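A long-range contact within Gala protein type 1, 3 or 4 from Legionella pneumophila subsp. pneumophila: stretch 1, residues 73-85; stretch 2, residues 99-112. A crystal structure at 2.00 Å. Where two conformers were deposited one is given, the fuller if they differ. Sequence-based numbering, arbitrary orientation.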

# COMPACT_ATOMS: atom_id res chain seq x y z
N ASN A 73 14.13 -3.65 8.16
CA ASN A 73 12.88 -3.83 7.44
C ASN A 73 12.58 -5.31 7.32
O ASN A 73 13.23 -6.01 6.54
CB ASN A 73 12.94 -3.18 6.05
CG ASN A 73 11.61 -3.29 5.28
OD1 ASN A 73 10.68 -3.98 5.69
ND2 ASN A 73 11.55 -2.61 4.15
N ILE A 74 11.61 -5.79 8.08
CA ILE A 74 11.21 -7.19 7.97
C ILE A 74 9.71 -7.27 7.66
O ILE A 74 9.02 -8.22 8.02
CB ILE A 74 11.58 -7.98 9.26
CG1 ILE A 74 11.57 -9.49 8.99
CG2 ILE A 74 10.72 -7.55 10.45
CD1 ILE A 74 12.18 -10.33 10.10
N SER A 75 9.22 -6.26 6.94
CA SER A 75 7.82 -6.24 6.53
C SER A 75 7.51 -7.39 5.57
O SER A 75 8.42 -7.95 4.97
CB SER A 75 7.44 -4.90 5.89
OG SER A 75 8.17 -4.65 4.69
N HIS A 76 6.24 -7.74 5.46
CA HIS A 76 5.77 -8.79 4.55
C HIS A 76 6.48 -10.11 4.77
O HIS A 76 6.98 -10.74 3.84
CB HIS A 76 5.93 -8.34 3.09
CG HIS A 76 5.12 -7.14 2.74
ND1 HIS A 76 3.82 -7.22 2.29
CD2 HIS A 76 5.42 -5.82 2.78
CE1 HIS A 76 3.36 -6.01 2.06
NE2 HIS A 76 4.31 -5.13 2.35
N ASN A 77 6.52 -10.52 6.04
CA ASN A 77 6.91 -11.87 6.41
C ASN A 77 5.78 -12.49 7.22
O ASN A 77 4.62 -12.13 7.04
CB ASN A 77 8.23 -11.86 7.19
CG ASN A 77 9.43 -11.70 6.27
OD1 ASN A 77 9.96 -12.68 5.75
ND2 ASN A 77 9.87 -10.46 6.08
N ASN A 78 6.10 -13.42 8.12
CA ASN A 78 5.08 -14.06 8.95
C ASN A 78 5.53 -14.19 10.40
O ASN A 78 5.41 -15.26 10.99
CB ASN A 78 4.74 -15.44 8.38
CG ASN A 78 3.52 -16.07 9.04
OD1 ASN A 78 2.57 -15.37 9.43
ND2 ASN A 78 3.55 -17.39 9.19
N ILE A 79 6.05 -13.11 10.98
CA ILE A 79 6.70 -13.25 12.29
C ILE A 79 5.68 -13.25 13.43
O ILE A 79 5.96 -13.78 14.50
CB ILE A 79 7.74 -12.15 12.54
CG1 ILE A 79 7.07 -10.81 12.85
CG2 ILE A 79 8.71 -12.05 11.34
CD1 ILE A 79 8.06 -9.70 13.19
N GLY A 80 4.50 -12.69 13.18
CA GLY A 80 3.42 -12.77 14.14
C GLY A 80 3.67 -12.04 15.45
O GLY A 80 4.64 -11.30 15.59
N PRO A 81 2.77 -12.25 16.42
CA PRO A 81 2.89 -11.60 17.74
C PRO A 81 4.19 -11.95 18.45
O PRO A 81 4.83 -11.07 19.01
CB PRO A 81 1.68 -12.15 18.50
CG PRO A 81 0.71 -12.55 17.43
CD PRO A 81 1.55 -13.05 16.30
N GLU A 82 4.59 -13.22 18.41
CA GLU A 82 5.81 -13.65 19.09
C GLU A 82 7.06 -13.09 18.41
O GLU A 82 8.05 -12.81 19.08
CB GLU A 82 5.88 -15.17 19.16
CG GLU A 82 4.91 -15.77 20.16
CD GLU A 82 5.02 -17.28 20.24
OE1 GLU A 82 6.04 -17.78 20.76
OE2 GLU A 82 4.08 -17.96 19.78
N GLY A 83 7.02 -12.94 17.10
CA GLY A 83 8.13 -12.35 16.38
C GLY A 83 8.34 -10.92 16.84
O GLY A 83 9.47 -10.50 17.12
N ALA A 84 7.25 -10.18 16.93
CA ALA A 84 7.29 -8.82 17.43
C ALA A 84 7.76 -8.77 18.88
O ALA A 84 8.51 -7.89 19.27
CB ALA A 84 5.92 -8.15 17.29
N GLN A 85 7.32 -9.74 19.68
CA GLN A 85 7.73 -9.78 21.08
C GLN A 85 9.25 -9.90 21.20
O GLN A 85 9.88 -9.25 22.04
CB GLN A 85 7.04 -10.94 21.80
CG GLN A 85 5.56 -10.70 22.06
CD GLN A 85 4.85 -11.92 22.62
OE1 GLN A 85 5.50 -12.86 23.11
NE2 GLN A 85 3.53 -11.93 22.54
N SER A 99 5.63 -4.08 9.18
CA SER A 99 4.35 -4.01 8.47
C SER A 99 4.00 -5.37 7.86
O SER A 99 4.89 -6.13 7.49
CB SER A 99 4.40 -2.93 7.39
OG SER A 99 4.75 -1.67 7.94
N PHE A 100 2.71 -5.67 7.78
CA PHE A 100 2.22 -6.89 7.13
C PHE A 100 2.84 -8.16 7.72
O PHE A 100 3.44 -8.95 7.00
CB PHE A 100 2.49 -6.84 5.63
CG PHE A 100 1.75 -5.73 4.92
CD1 PHE A 100 2.30 -4.45 4.85
CD2 PHE A 100 0.51 -5.96 4.35
CE1 PHE A 100 1.61 -3.42 4.20
CE2 PHE A 100 -0.18 -4.93 3.71
CZ PHE A 100 0.37 -3.66 3.63
N ASN A 101 2.68 -8.33 9.03
CA ASN A 101 3.23 -9.51 9.71
C ASN A 101 2.24 -10.14 10.69
O ASN A 101 2.60 -11.05 11.43
CB ASN A 101 4.52 -9.16 10.46
CG ASN A 101 5.75 -9.42 9.64
OD1 ASN A 101 6.16 -10.57 9.46
ND2 ASN A 101 6.38 -8.36 9.16
N GLU A 102 1.01 -9.63 10.70
CA GLU A 102 -0.01 -10.07 11.65
C GLU A 102 0.47 -10.04 13.10
O GLU A 102 0.17 -10.95 13.87
CB GLU A 102 -0.49 -11.48 11.30
CG GLU A 102 -0.84 -11.68 9.84
CD GLU A 102 -1.44 -13.06 9.56
OE1 GLU A 102 -1.81 -13.76 10.52
OE2 GLU A 102 -1.52 -13.44 8.37
N ILE A 103 1.21 -9.00 13.49
CA ILE A 103 1.75 -8.97 14.85
C ILE A 103 0.67 -8.68 15.89
O ILE A 103 0.82 -9.04 17.04
CB ILE A 103 2.90 -7.94 15.00
CG1 ILE A 103 2.36 -6.51 14.97
CG2 ILE A 103 3.98 -8.16 13.94
CD1 ILE A 103 3.41 -5.46 15.31
N GLY A 104 -0.40 -8.01 15.48
CA GLY A 104 -1.55 -7.81 16.35
C GLY A 104 -1.34 -6.89 17.54
O GLY A 104 -0.30 -6.25 17.67
N ASP A 105 -2.34 -6.82 18.42
CA ASP A 105 -2.24 -6.00 19.62
C ASP A 105 -1.17 -6.52 20.57
O ASP A 105 -0.48 -5.74 21.23
CB ASP A 105 -3.59 -5.91 20.34
CG ASP A 105 -4.59 -5.05 19.59
OD1 ASP A 105 -4.14 -4.17 18.82
OD2 ASP A 105 -5.81 -5.24 19.77
N GLU A 106 -1.02 -7.84 20.64
CA GLU A 106 -0.04 -8.45 21.53
C GLU A 106 1.38 -8.19 21.04
O GLU A 106 2.29 -7.99 21.84
CB GLU A 106 -0.29 -9.96 21.65
CG GLU A 106 -1.60 -10.33 22.33
CD GLU A 106 -1.68 -9.86 23.78
OE1 GLU A 106 -0.64 -9.85 24.47
OE2 GLU A 106 -2.79 -9.51 24.22
N GLY A 107 1.56 -8.18 19.73
CA GLY A 107 2.86 -7.92 19.15
C GLY A 107 3.28 -6.50 19.44
O GLY A 107 4.40 -6.23 19.86
N VAL A 108 2.34 -5.58 19.24
CA VAL A 108 2.62 -4.16 19.40
C VAL A 108 2.78 -3.80 20.88
O VAL A 108 3.45 -2.83 21.23
CB VAL A 108 1.50 -3.31 18.74
CG1 VAL A 108 0.90 -2.29 19.70
CG2 VAL A 108 2.04 -2.65 17.49
N LYS A 109 2.17 -4.60 21.75
CA LYS A 109 2.29 -4.41 23.19
C LYS A 109 3.76 -4.46 23.60
O LYS A 109 4.25 -3.60 24.34
CB LYS A 109 1.50 -5.48 23.94
CG LYS A 109 1.42 -5.27 25.45
CD LYS A 109 0.83 -6.49 26.13
CE LYS A 109 0.56 -6.24 27.60
NZ LYS A 109 -0.55 -5.27 27.80
N ALA A 110 4.46 -5.47 23.10
CA ALA A 110 5.88 -5.62 23.39
C ALA A 110 6.71 -4.49 22.78
O ALA A 110 7.56 -3.91 23.45
CB ALA A 110 6.37 -6.97 22.87
N LEU A 111 6.46 -4.17 21.52
CA LEU A 111 7.22 -3.13 20.84
C LEU A 111 7.06 -1.77 21.51
O LEU A 111 8.01 -0.99 21.58
CB LEU A 111 6.80 -3.03 19.37
CG LEU A 111 7.18 -4.23 18.51
CD1 LEU A 111 6.64 -4.06 17.11
CD2 LEU A 111 8.70 -4.40 18.49
N ALA A 112 5.86 -1.50 22.01
CA ALA A 112 5.59 -0.20 22.62
C ALA A 112 6.34 -0.07 23.94
O ALA A 112 6.59 1.04 24.40
CB ALA A 112 4.10 -0.02 22.83
O HOH W 1 0.84 -14.28 6.66

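Each stretch runs from a loop into a helix, and the two stretches run side by side: the helix axes approach to 7.5 Å with their N-to-C directions only 2° apart, and the CA atoms of Pro81 and Gly107 come within 3.9 Å. In the loops, His76 N donates to Ser99 O (2.9 Å, 157°). Farther along, Gly80 N reaches Asn101 O at 3.1 Å, but the 134° angle makes this hydrogen bond weak.

The Asn101 side chain links the loops from both ends of its amide. Its ND2 donates to Ile74 O (2.9 Å, 160°), while its OD1 accepts from Ile79 N (3.0 Å, 170°). Asn78 N lies almost as near to Asn101 OD1, at 3.1 Å, yet its angle is too poor for a hydrogen bond, so distance alone would mislead.

His76 and Phe100 form an offset stack, with centroids 4.1 Å apart and planes inclined by 14°; Phe100 CB also sits over the imidazole face, 3.8 Å from its centroid.

Between the helices, small residues line the close approach. The CA-to-CB bond of Ala84 points toward the other stretch, and Ala84 CB packs 3.8 Å from Ile103 CB, just before the partner helix, and 3.5 Å from Gly107 O. At Gly107 an ideal CB would lie just 3.1 Å from Ala84 CB, but it would also clash with Ile103 O in its own stretch, at 2.3 Å. Ala110 CB meets Gln85 CA at 3.6 Å.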